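Local structure of xyloglucan-specific endo-beta-1,4-glucanase (Uncultured bacterium, 4W88) at residues D7-I12 with P266-E271; N247-Q252 with V284-D289; F316-R321 with D329-A334. The protein hydrolyses internal beta-1,4-glucosidic bonds in the backbone of xyloglucan, a branched polysaccharide of plant cell walls. The protein carries 1 engineered substitution. All coordinates share one frame; numbering follows the deposited sequence.

Contact 1 of 3, residues D7-I12 with P266-E271; sequences DILSNI and PVVITE
The floor of the barrel is where Leu9, near the end of helix 3-9, meets Pro266, just before strand 267-272, and Val268 near its start. Leu9 straddles one methyl group: its CD1 lies 3.8 Å from Val268 CG2, and its CD2 is also 3.8 Å from Val268 CG2. With CG set beside the backbone N (chi1 -66°), both methyls of Leu9 are placed against Val268 CG2, the valine methyl that stands beside its own N. At a longer 4.2 Å, Leu9 CD1 reaches Pro266 CB, the two side chains crossing at about a right angle. Aliphatic groups suit this buried place: all three residues are shielded from water, and no hydrogen bond joins the segments.

The eight parallel strands form a (beta/alpha)8 barrel. Helix 3-9 and the turn after it cover the end where the strands begin; Ile8 of the helix and Asn11 and Ile12 of the turn touch Tyr97, first residue of strand 97-101. Farther along strand 267-272, Glu271 touches a glucose unit of the bound xyloglucan oligosaccharide and hydrogen-bonds a Tris molecule.

Behind Leu9 the chain folds into a type I turn, Leu9 to Ile12. Ser10 OG donates to Asp7 O at 2.7 Å. Asn11 grips Ile8 O twice, through its backbone N at 3.1 Å and through its ND2 at 3.2 Å; both donors approach from the same face of that carbonyl's plane, and the ND2 bond is bent to 146°.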
loop_
_atom_site.group_PDB
_atom_site.type_symbol
_atom_site.label_atom_id
_atom_site.label_comp_id
_atom_site.label_asym_id
_atom_site.label_seq_id
_atom_site.Cartn_x
_atom_site.Cartn_y
_atom_site.Cartn_z
ATOM N N ASP A 7 -12.000 14.599 1.953
ATOM C CA ASP A 7 -12.492 15.026 0.646
ATOM C C ASP A 7 -11.708 14.490 -0.490
ATOM O O ASP A 7 -12.298 14.013 -1.440
ATOM C CB ASP A 7 -12.489 16.545 0.529
ATOM C CG ASP A 7 -13.519 17.147 1.390
ATOM O OD1 ASP A 7 -14.449 16.479 1.957
ATOM O OD2 ASP A 7 -13.484 18.400 1.430
ATOM N N ILE A 8 -10.379 14.518 -0.371
ATOM C CA ILE A 8 -9.537 13.936 -1.416
ATOM C C ILE A 8 -9.846 12.458 -1.607
ATOM O O ILE A 8 -10.123 12.034 -2.727
ATOM C CB ILE A 8 -8.043 14.161 -1.127
ATOM C CG1 ILE A 8 -7.724 15.645 -1.312
ATOM C CG2 ILE A 8 -7.178 13.349 -2.032
ATOM C CD1 ILE A 8 -6.405 16.085 -0.715
ATOM N N LEU A 9 -9.834 11.682 -0.517
ATOM C CA LEU A 9 -10.052 10.242 -0.629
ATOM C C LEU A 9 -11.454 9.922 -1.186
ATOM O O LEU A 9 -11.607 8.875 -1.818
ATOM C CB LEU A 9 -9.890 9.592 0.732
ATOM C CG LEU A 9 -8.469 9.642 1.314
ATOM C CD1 LEU A 9 -8.444 9.197 2.775
ATOM C CD2 LEU A 9 -7.498 8.787 0.476
ATOM N N SER A 10 -12.467 10.753 -0.929
ATOM C CA SER A 10 -13.813 10.470 -1.406
ATOM C C SER A 10 -13.927 10.408 -2.917
ATOM O O SER A 10 -14.903 9.899 -3.434
ATOM C CB SER A 10 -14.815 11.511 -0.882
ATOM O OG SER A 10 -14.671 12.788 -1.508
ATOM N N ASN A 11 -12.937 10.954 -3.620
ATOM C CA ASN A 11 -12.897 10.913 -5.085
ATOM C C ASN A 11 -12.516 9.547 -5.651
ATOM O O ASN A 11 -12.654 9.329 -6.858
ATOM C CB ASN A 11 -11.956 12.010 -5.619
ATOM C CG ASN A 11 -12.485 13.358 -5.365
ATOM O OD1 ASN A 11 -13.513 13.725 -5.944
ATOM N ND2 ASN A 11 -11.918 14.060 -4.399
ATOM N N ILE A 12 -12.009 8.667 -4.805
ATOM C CA ILE A 12 -11.550 7.355 -5.234
ATOM C C ILE A 12 -12.753 6.404 -5.291
ATOM O O ILE A 12 -13.516 6.303 -4.339
ATOM C CB ILE A 12 -10.498 6.792 -4.248
ATOM C CG1 ILE A 12 -9.287 7.669 -4.263
ATOM C CG2 ILE A 12 -10.172 5.350 -4.606
ATOM C CD1 ILE A 12 -8.212 7.328 -3.246
ATOM N N PRO A 266 -8.504 9.751 9.081
ATOM C CA PRO A 266 -8.622 9.067 7.818
ATOM C C PRO A 266 -7.877 7.721 7.811
ATOM O O PRO A 266 -6.740 7.643 8.266
ATOM C CB PRO A 266 -7.981 10.063 6.815
ATOM C CG PRO A 266 -8.252 11.381 7.399
ATOM C CD PRO A 266 -8.049 11.134 8.880
ATOM N N VAL A 267 -8.556 6.699 7.279
ATOM C CA VAL A 267 -8.005 5.383 7.098
ATOM C C VAL A 267 -8.112 4.951 5.650
ATOM O O VAL A 267 -9.143 5.180 4.988
ATOM C CB VAL A 267 -8.735 4.336 7.975
ATOM C CG1 VAL A 267 -8.189 2.943 7.745
ATOM C CG2 VAL A 267 -8.497 4.719 9.385
ATOM N N VAL A 268 -7.027 4.351 5.170
ATOM C CA VAL A 268 -6.929 3.824 3.808
ATOM C C VAL A 268 -6.399 2.373 3.890
ATOM O O VAL A 268 -5.380 2.095 4.530
ATOM C CB VAL A 268 -5.968 4.649 2.868
ATOM C CG1 VAL A 268 -6.149 4.077 1.445
ATOM C CG2 VAL A 268 -6.301 6.085 2.858
ATOM N N ILE A 269 -7.113 1.430 3.280
ATOM C CA ILE A 269 -6.627 0.048 3.139
ATOM C C ILE A 269 -5.743 -0.051 1.878
ATOM O O ILE A 269 -6.269 -0.193 0.775
ATOM C CB ILE A 269 -7.756 -0.987 3.133
ATOM C CG1 ILE A 269 -8.692 -0.794 4.351
ATOM C CG2 ILE A 269 -7.161 -2.337 3.035
ATOM C CD1 ILE A 269 -8.040 -0.917 5.710
ATOM N N THR A 270 -4.412 -0.001 2.044
ATOM C CA THR A 270 -3.562 0.118 0.912
ATOM C C THR A 270 -3.238 -1.192 0.235
ATOM O O THR A 270 -2.668 -1.187 -0.873
ATOM C CB THR A 270 -2.298 0.975 1.197
ATOM O OG1 THR A 270 -1.522 0.383 2.259
ATOM C CG2 THR A 270 -2.711 2.401 1.566
ATOM N N GLU A 271 -3.602 -2.313 0.878
ATOM C CA GLU A 271 -3.577 -3.633 0.205
ATOM C C GLU A 271 -4.655 -4.531 0.816
ATOM O O GLU A 271 -4.868 -4.566 2.029
ATOM C CB GLU A 271 -2.245 -4.371 0.365
ATOM C CG GLU A 271 -1.032 -3.818 -0.354
ATOM C CD GLU A 271 0.204 -4.613 -0.089
ATOM O OE1 GLU A 271 0.075 -5.861 0.173
ATOM O OE2 GLU A 271 1.323 -4.063 -0.229
#

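Contact 2 of 3, residues N247-Q252 with V284-D289; sequences NDITWQ and VRWIGD
Ile249 extends its terminal methyl into the angle between Trp286 and Asp289, where two neighbouring helices of the outer layer of a (beta/alpha)8 barrel, 246-261 and 280-295, come together. The methyl Ile249 CD1 lies 4.0 Å from Trp286 NE1 and approaches the indole obliquely. On its other partner, Ile249 CD1 reaches the aliphatic CB of Asp289 at 4.3 Å. Only the carbon root of the aspartate is used here, which is how a charged residue can share an apolar contact. Isoleucine suits the place because its longer branch, set beside the backbone N (chi1 -63°), projects as a slim arm from the helix across to the next.

A second shell fixes the two residues that receive this arm. With CG anti to the backbone N (chi1 173°), the indole of Trp286 swings so that NE1 comes near Ile249 CD1, yet NE1 is hydrogen-bonded not to the neighbouring helix but to the carbonyl oxygen of Thr226. Around the same indole, Tyr290 stacks, Trp241 meets it edge-to-face, and Phe230 joins with its plane inclined, which together probably restrict rotation of the ring. Trp241 serves twice, since it also touches Ile249.

Farther out, helix 280-295 turns another flank, with Ile287, to Ile331 and Ala334 of helix 329-336. Elsewhere on the two helices, Gln252 OE1 is hydrogen-bonded to Thr226 OG1, and Arg285 NH2 forms a salt bridge with Asp282 OD1. The carboxylate of Asp289, whose CB supports the isoleucine, is held through OD2 by the indole NE1 of Trp241.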
loop_
_atom_site.group_PDB
_atom_site.type_symbol
_atom_site.label_atom_id
_atom_site.label_comp_id
_atom_site.label_asym_id
_atom_site.label_seq_id
_atom_site.Cartn_x
_atom_site.Cartn_y
_atom_site.Cartn_z
ATOM N N ASN A 247 -17.929 -12.374 10.310
ATOM C CA ASN A 247 -17.523 -11.901 11.669
ATOM C C ASN A 247 -16.016 -11.569 11.800
ATOM O O ASN A 247 -15.652 -10.664 12.566
ATOM C CB ASN A 247 -17.963 -12.915 12.747
ATOM C CG ASN A 247 -17.690 -14.371 12.309
ATOM O OD1 ASN A 247 -16.530 -14.843 12.281
ATOM N ND2 ASN A 247 -18.752 -15.060 11.881
ATOM N N ASP A 248 -15.157 -12.305 11.096
ATOM C CA ASP A 248 -13.723 -12.004 11.133
ATOM C C ASP A 248 -13.484 -10.603 10.570
ATOM O O ASP A 248 -12.602 -9.837 11.067
ATOM C CB ASP A 248 -12.916 -13.020 10.343
ATOM C CG ASP A 248 -12.801 -14.372 11.057
ATOM O OD1 ASP A 248 -13.381 -14.624 12.108
ATOM O OD2 ASP A 248 -12.107 -15.221 10.542
ATOM N N ILE A 249 -14.210 -10.288 9.487
ATOM C CA ILE A 249 -14.095 -8.979 8.863
ATOM C C ILE A 249 -14.638 -7.893 9.803
ATOM O O ILE A 249 -13.976 -6.878 10.074
ATOM C CB ILE A 249 -14.833 -8.921 7.552
ATOM C CG1 ILE A 249 -14.241 -9.893 6.536
ATOM C CG2 ILE A 249 -14.761 -7.528 6.981
ATOM C CD1 ILE A 249 -15.115 -10.119 5.267
ATOM N N THR A 250 -15.837 -8.154 10.318
ATOM C CA THR A 250 -16.542 -7.228 11.227
ATOM C C THR A 250 -15.794 -6.870 12.490
ATOM O O THR A 250 -15.722 -5.686 12.862
ATOM C CB THR A 250 -17.937 -7.782 11.545
ATOM O OG1 THR A 250 -18.608 -8.019 10.306
ATOM C CG2 THR A 250 -18.741 -6.787 12.337
ATOM N N TRP A 251 -15.276 -7.879 13.168
ATOM C CA TRP A 251 -14.567 -7.724 14.467
ATOM C C TRP A 251 -13.362 -6.850 14.262
ATOM O O TRP A 251 -13.132 -5.918 15.031
ATOM C CB TRP A 251 -14.118 -9.135 14.874
ATOM C CG TRP A 251 -13.792 -9.467 16.270
ATOM C CD1 TRP A 251 -13.183 -8.679 17.207
ATOM C CD2 TRP A 251 -13.982 -10.772 16.905
ATOM N NE1 TRP A 251 -13.014 -9.386 18.382
ATOM C CE2 TRP A 251 -13.487 -10.667 18.229
ATOM C CE3 TRP A 251 -14.530 -12.002 16.476
ATOM C CZ2 TRP A 251 -13.522 -11.748 19.142
ATOM C CZ3 TRP A 251 -14.553 -13.083 17.384
ATOM C CH2 TRP A 251 -14.058 -12.937 18.704
ATOM N N GLN A 252 -12.587 -7.147 13.212
ATOM C CA GLN A 252 -11.376 -6.384 12.942
ATOM C C GLN A 252 -11.748 -4.940 12.569
ATOM O O GLN A 252 -11.158 -3.980 13.081
ATOM C CB GLN A 252 -10.621 -7.044 11.819
ATOM C CG GLN A 252 -9.382 -6.311 11.388
ATOM C CD GLN A 252 -8.652 -7.037 10.277
ATOM O OE1 GLN A 252 -9.124 -7.136 9.140
ATOM N NE2 GLN A 252 -7.476 -7.510 10.590
ATOM N N VAL A 284 -16.340 -13.251 -5.486
ATOM C CA VAL A 284 -17.366 -12.236 -5.627
ATOM C C VAL A 284 -18.159 -11.995 -4.346
ATOM O O VAL A 284 -18.417 -10.829 -3.976
ATOM C CB VAL A 284 -18.271 -12.558 -6.837
ATOM C CG1 VAL A 284 -19.478 -11.600 -6.913
ATOM C CG2 VAL A 284 -17.412 -12.518 -8.139
ATOM N N ARG A 285 -18.617 -13.065 -3.681
ATOM C CA ARG A 285 -19.320 -12.909 -2.419
ATOM C C ARG A 285 -18.462 -12.279 -1.311
ATOM O O ARG A 285 -18.929 -11.408 -0.549
ATOM C CB ARG A 285 -19.868 -14.266 -1.950
ATOM C CG ARG A 285 -21.027 -14.776 -2.804
ATOM C CD ARG A 285 -21.777 -15.921 -2.115
ATOM N NE ARG A 285 -20.995 -17.152 -2.269
ATOM C CZ ARG A 285 -21.024 -17.959 -3.323
ATOM N NH1 ARG A 285 -21.800 -17.722 -4.343
ATOM N NH2 ARG A 285 -20.249 -19.025 -3.356
ATOM N N TRP A 286 -17.203 -12.675 -1.240
ATOM C CA TRP A 286 -16.303 -12.117 -0.241
ATOM C C TRP A 286 -16.133 -10.608 -0.462
ATOM O O TRP A 286 -16.164 -9.834 0.494
ATOM C CB TRP A 286 -14.945 -12.819 -0.311
ATOM C CG TRP A 286 -13.915 -12.181 0.562
ATOM C CD1 TRP A 286 -13.765 -12.296 1.922
ATOM C CD2 TRP A 286 -12.913 -11.277 0.121
ATOM N NE1 TRP A 286 -12.731 -11.508 2.353
ATOM C CE2 TRP A 286 -12.180 -10.879 1.251
ATOM C CE3 TRP A 286 -12.571 -10.766 -1.127
ATOM C CZ2 TRP A 286 -11.130 -9.947 1.165
ATOM C CZ3 TRP A 286 -11.552 -9.857 -1.214
ATOM C CH2 TRP A 286 -10.830 -9.466 -0.087
ATOM N N ILE A 287 -15.987 -10.186 -1.722
ATOM C CA ILE A 287 -15.812 -8.732 -2.023
ATOM C C ILE A 287 -17.028 -7.950 -1.565
ATOM O O ILE A 287 -16.909 -6.905 -0.951
ATOM C CB ILE A 287 -15.543 -8.473 -3.538
ATOM C CG1 ILE A 287 -14.200 -9.141 -4.004
ATOM C CG2 ILE A 287 -15.742 -7.045 -3.931
ATOM C CD1 ILE A 287 -13.937 -9.231 -5.495
ATOM N N GLY A 288 -18.210 -8.525 -1.808
ATOM C CA GLY A 288 -19.439 -7.916 -1.279
ATOM C C GLY A 288 -19.383 -7.672 0.215
ATOM O O GLY A 288 -19.703 -6.601 0.691
ATOM N N ASP A 289 -18.967 -8.683 0.956
ATOM C CA ASP A 289 -18.923 -8.588 2.408
ATOM C C ASP A 289 -17.799 -7.704 2.897
ATOM O O ASP A 289 -17.973 -6.916 3.866
ATOM C CB ASP A 289 -18.764 -10.008 3.028
ATOM C CG ASP A 289 -20.062 -10.778 3.035
ATOM O OD1 ASP A 289 -21.150 -10.151 2.911
ATOM O OD2 ASP A 289 -20.015 -11.999 3.181
#

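Contact 3 of 3, residues F316-R321 with D329-A334; sequences FGLLNR and DDIVDA
Leu318 fits against two consecutive residues of the final helix, Ile331 and Val332, and these three buried side chains make all the close contacts between the two segments. The nearest approach is that of Leu318 CD2 to Ile331 CG2, 3.8 Å, with the two side chains running at about a right angle to each other. Val332 CG2 is 4.0 Å from Leu318 CB and 4.2 Å from Leu318 CD2, so one valine methyl meets both the root and one tip of the leucine, the side chains crossing at a slant. That methyl is the one beside the valine's own backbone N, because CG1 takes the place anti to it (chi1 174°). Beta-branched residues suit the helix face here, offering methyls close to the backbone, while the longer leucine spans the gap from the loop.

Segment 316-321 contains the first strand, 319-320, of a small antiparallel hairpin that follows the last strand of the (beta/alpha)8 barrel; its second strand, 325-326, leads to helix 329-336. Trp326 of the hairpin touches both Leu318 and Val332. Leu319 N, at the start of the first strand, donates to Asp305 OD2, and Ile331 also packs on Ile283 of helix 280-295.

Away from this apolar seam the helix is acidic and more open. Asp330 is exposed, as is Asp329, but the latter is not without a counter-charge: its OD1 and the OD1 of Asp333, one turn on, form salt bridges to the two terminal nitrogens of Arg53. Negative side chains in the first turn would also be expected to interact favourably with the positive end of the helix dipole. Asn328 OD1 takes a hydrogen bond from Ile331 N at that same end.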
loop_
_atom_site.group_PDB
_atom_site.type_symbol
_atom_site.label_atom_id
_atom_site.label_comp_id
_atom_site.label_asym_id
_atom_site.label_seq_id
_atom_site.Cartn_x
_atom_site.Cartn_y
_atom_site.Cartn_z
ATOM N N PHE A 316 -2.808 -13.452 -7.119
ATOM C CA PHE A 316 -3.566 -12.171 -6.939
ATOM C C PHE A 316 -3.799 -11.399 -8.268
ATOM O O PHE A 316 -4.393 -10.309 -8.290
ATOM C CB PHE A 316 -2.758 -11.317 -6.027
ATOM C CG PHE A 316 -2.863 -11.683 -4.545
ATOM C CD1 PHE A 316 -4.037 -11.561 -3.876
ATOM C CD2 PHE A 316 -1.760 -12.101 -3.865
ATOM C CE1 PHE A 316 -4.185 -11.807 -2.543
ATOM C CE2 PHE A 316 -1.833 -12.365 -2.509
ATOM C CZ PHE A 316 -3.053 -12.248 -1.831
ATOM N N GLY A 317 -3.289 -11.936 -9.384
ATOM C CA GLY A 317 -3.414 -11.277 -10.628
ATOM C C GLY A 317 -4.864 -10.975 -11.077
ATOM O O GLY A 317 -5.753 -11.845 -10.987
ATOM N N LEU A 318 -5.062 -9.762 -11.590
ATOM C CA LEU A 318 -6.361 -9.348 -12.151
ATOM C C LEU A 318 -6.244 -8.882 -13.582
ATOM O O LEU A 318 -7.053 -9.292 -14.432
ATOM C CB LEU A 318 -7.096 -8.328 -11.298
ATOM C CG LEU A 318 -7.333 -8.701 -9.855
ATOM C CD1 LEU A 318 -7.872 -7.523 -9.022
ATOM C CD2 LEU A 318 -8.355 -9.838 -9.809
ATOM N N LEU A 319 -5.264 -8.014 -13.816
ATOM C CA LEU A 319 -4.949 -7.525 -15.153
ATOM C C LEU A 319 -3.864 -8.378 -15.816
ATOM O O LEU A 319 -2.755 -8.453 -15.332
ATOM C CB LEU A 319 -4.569 -6.065 -15.135
ATOM C CG LEU A 319 -4.121 -5.498 -16.499
ATOM C CD1 LEU A 319 -5.307 -5.631 -17.514
ATOM C CD2 LEU A 319 -3.601 -4.069 -16.339
ATOM N N ASN A 320 -4.204 -9.011 -16.941
ATOM C CA ASN A 320 -3.198 -9.672 -17.777
ATOM C C ASN A 320 -2.474 -8.570 -18.553
ATOM O O ASN A 320 -2.983 -8.054 -19.570
ATOM C CB ASN A 320 -3.794 -10.727 -18.703
ATOM C CG ASN A 320 -2.730 -11.438 -19.507
ATOM O OD1 ASN A 320 -1.630 -10.903 -19.743
ATOM N ND2 ASN A 320 -3.048 -12.620 -19.963
ATOM N N ARG A 321 -1.334 -8.144 -18.022
ATOM C CA ARG A 321 -0.735 -6.902 -18.524
ATOM C C ARG A 321 -0.246 -7.017 -19.981
ATOM O O ARG A 321 -0.326 -6.035 -20.742
ATOM C CB ARG A 321 0.417 -6.513 -17.621
ATOM C CG ARG A 321 0.035 -6.193 -16.202
ATOM C CD ARG A 321 1.204 -5.753 -15.379
ATOM N NE ARG A 321 0.852 -5.793 -13.969
ATOM C CZ ARG A 321 1.744 -5.588 -13.012
ATOM N NH1 ARG A 321 2.970 -5.219 -13.358
ATOM N NH2 ARG A 321 1.460 -5.822 -11.750
ATOM N N ASP A 329 -13.202 -11.412 -15.334
ATOM C CA ASP A 329 -13.993 -10.189 -15.390
ATOM C C ASP A 329 -15.076 -10.164 -14.311
ATOM O O ASP A 329 -15.504 -9.092 -13.885
ATOM C CB ASP A 329 -14.670 -10.024 -16.755
ATOM C CG ASP A 329 -13.760 -9.441 -17.791
ATOM O OD1 ASP A 329 -13.060 -8.460 -17.527
ATOM O OD2 ASP A 329 -13.744 -10.028 -18.860
ATOM N N ASP A 330 -15.507 -11.333 -13.823
ATOM C CA ASP A 330 -16.512 -11.345 -12.732
ATOM C C ASP A 330 -15.956 -10.804 -11.398
ATOM O O ASP A 330 -16.612 -10.035 -10.679
ATOM C CB ASP A 330 -17.041 -12.756 -12.521
ATOM C CG ASP A 330 -17.988 -13.222 -13.615
ATOM O OD1 ASP A 330 -18.395 -12.451 -14.484
ATOM O OD2 ASP A 330 -18.390 -14.366 -13.553
ATOM N N ILE A 331 -14.742 -11.245 -11.039
ATOM C CA ILE A 331 -14.051 -10.680 -9.880
ATOM C C ILE A 331 -13.838 -9.177 -10.008
ATOM O O ILE A 331 -14.155 -8.376 -9.093
ATOM C CB ILE A 331 -12.709 -11.405 -9.614
ATOM C CG1 ILE A 331 -12.994 -12.861 -9.185
ATOM C CG2 ILE A 331 -11.875 -10.698 -8.550
ATOM C CD1 ILE A 331 -11.796 -13.750 -8.990
ATOM N N VAL A 332 -13.365 -8.777 -11.170
ATOM C CA VAL A 332 -13.076 -7.361 -11.407
ATOM C C VAL A 332 -14.320 -6.492 -11.325
ATOM O O VAL A 332 -14.287 -5.421 -10.683
ATOM C CB VAL A 332 -12.241 -7.174 -12.662
ATOM C CG1 VAL A 332 -12.057 -5.697 -13.013
ATOM C CG2 VAL A 332 -10.894 -7.814 -12.454
ATOM N N ASP A 333 -15.430 -6.990 -11.927
ATOM C CA ASP A 333 -16.688 -6.266 -11.907
ATOM C C ASP A 333 -17.106 -6.031 -10.416
ATOM O O ASP A 333 -17.591 -4.957 -10.036
ATOM C CB ASP A 333 -17.780 -7.105 -12.550
ATOM C CG ASP A 333 -17.790 -7.096 -14.080
ATOM O OD1 ASP A 333 -17.033 -6.363 -14.710
ATOM O OD2 ASP A 333 -18.538 -7.920 -14.681
ATOM N N ALA A 334 -16.958 -7.072 -9.572
ATOM C CA ALA A 334 -17.386 -6.922 -8.175
ATOM C C ALA A 334 -16.611 -5.799 -7.445
ATOM O O ALA A 334 -17.123 -5.033 -6.611
ATOM C CB ALA A 334 -17.192 -8.238 -7.458
#

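In the fold
From the N terminus, helix 3-9 meets strand 267-272 only after some 250 residues, when contact 1 closes the loop at the end of the barrel where the strands begin. Contact 2 opens inside that loop at helix 246-261 and closes beyond it at helix 280-295, so the two cross: the strand of contact 1 lies in sequence between the two helices of contact 2. Contact 3 comes later, in series with both, and closes a short loop that ties the region after the last barrel strand to helix 329-336. Contacts 2 and 3 touch where helix 280-295 packs on helix 329-336, Val284 against Asp330 and Ala334; contact 1 touches neither.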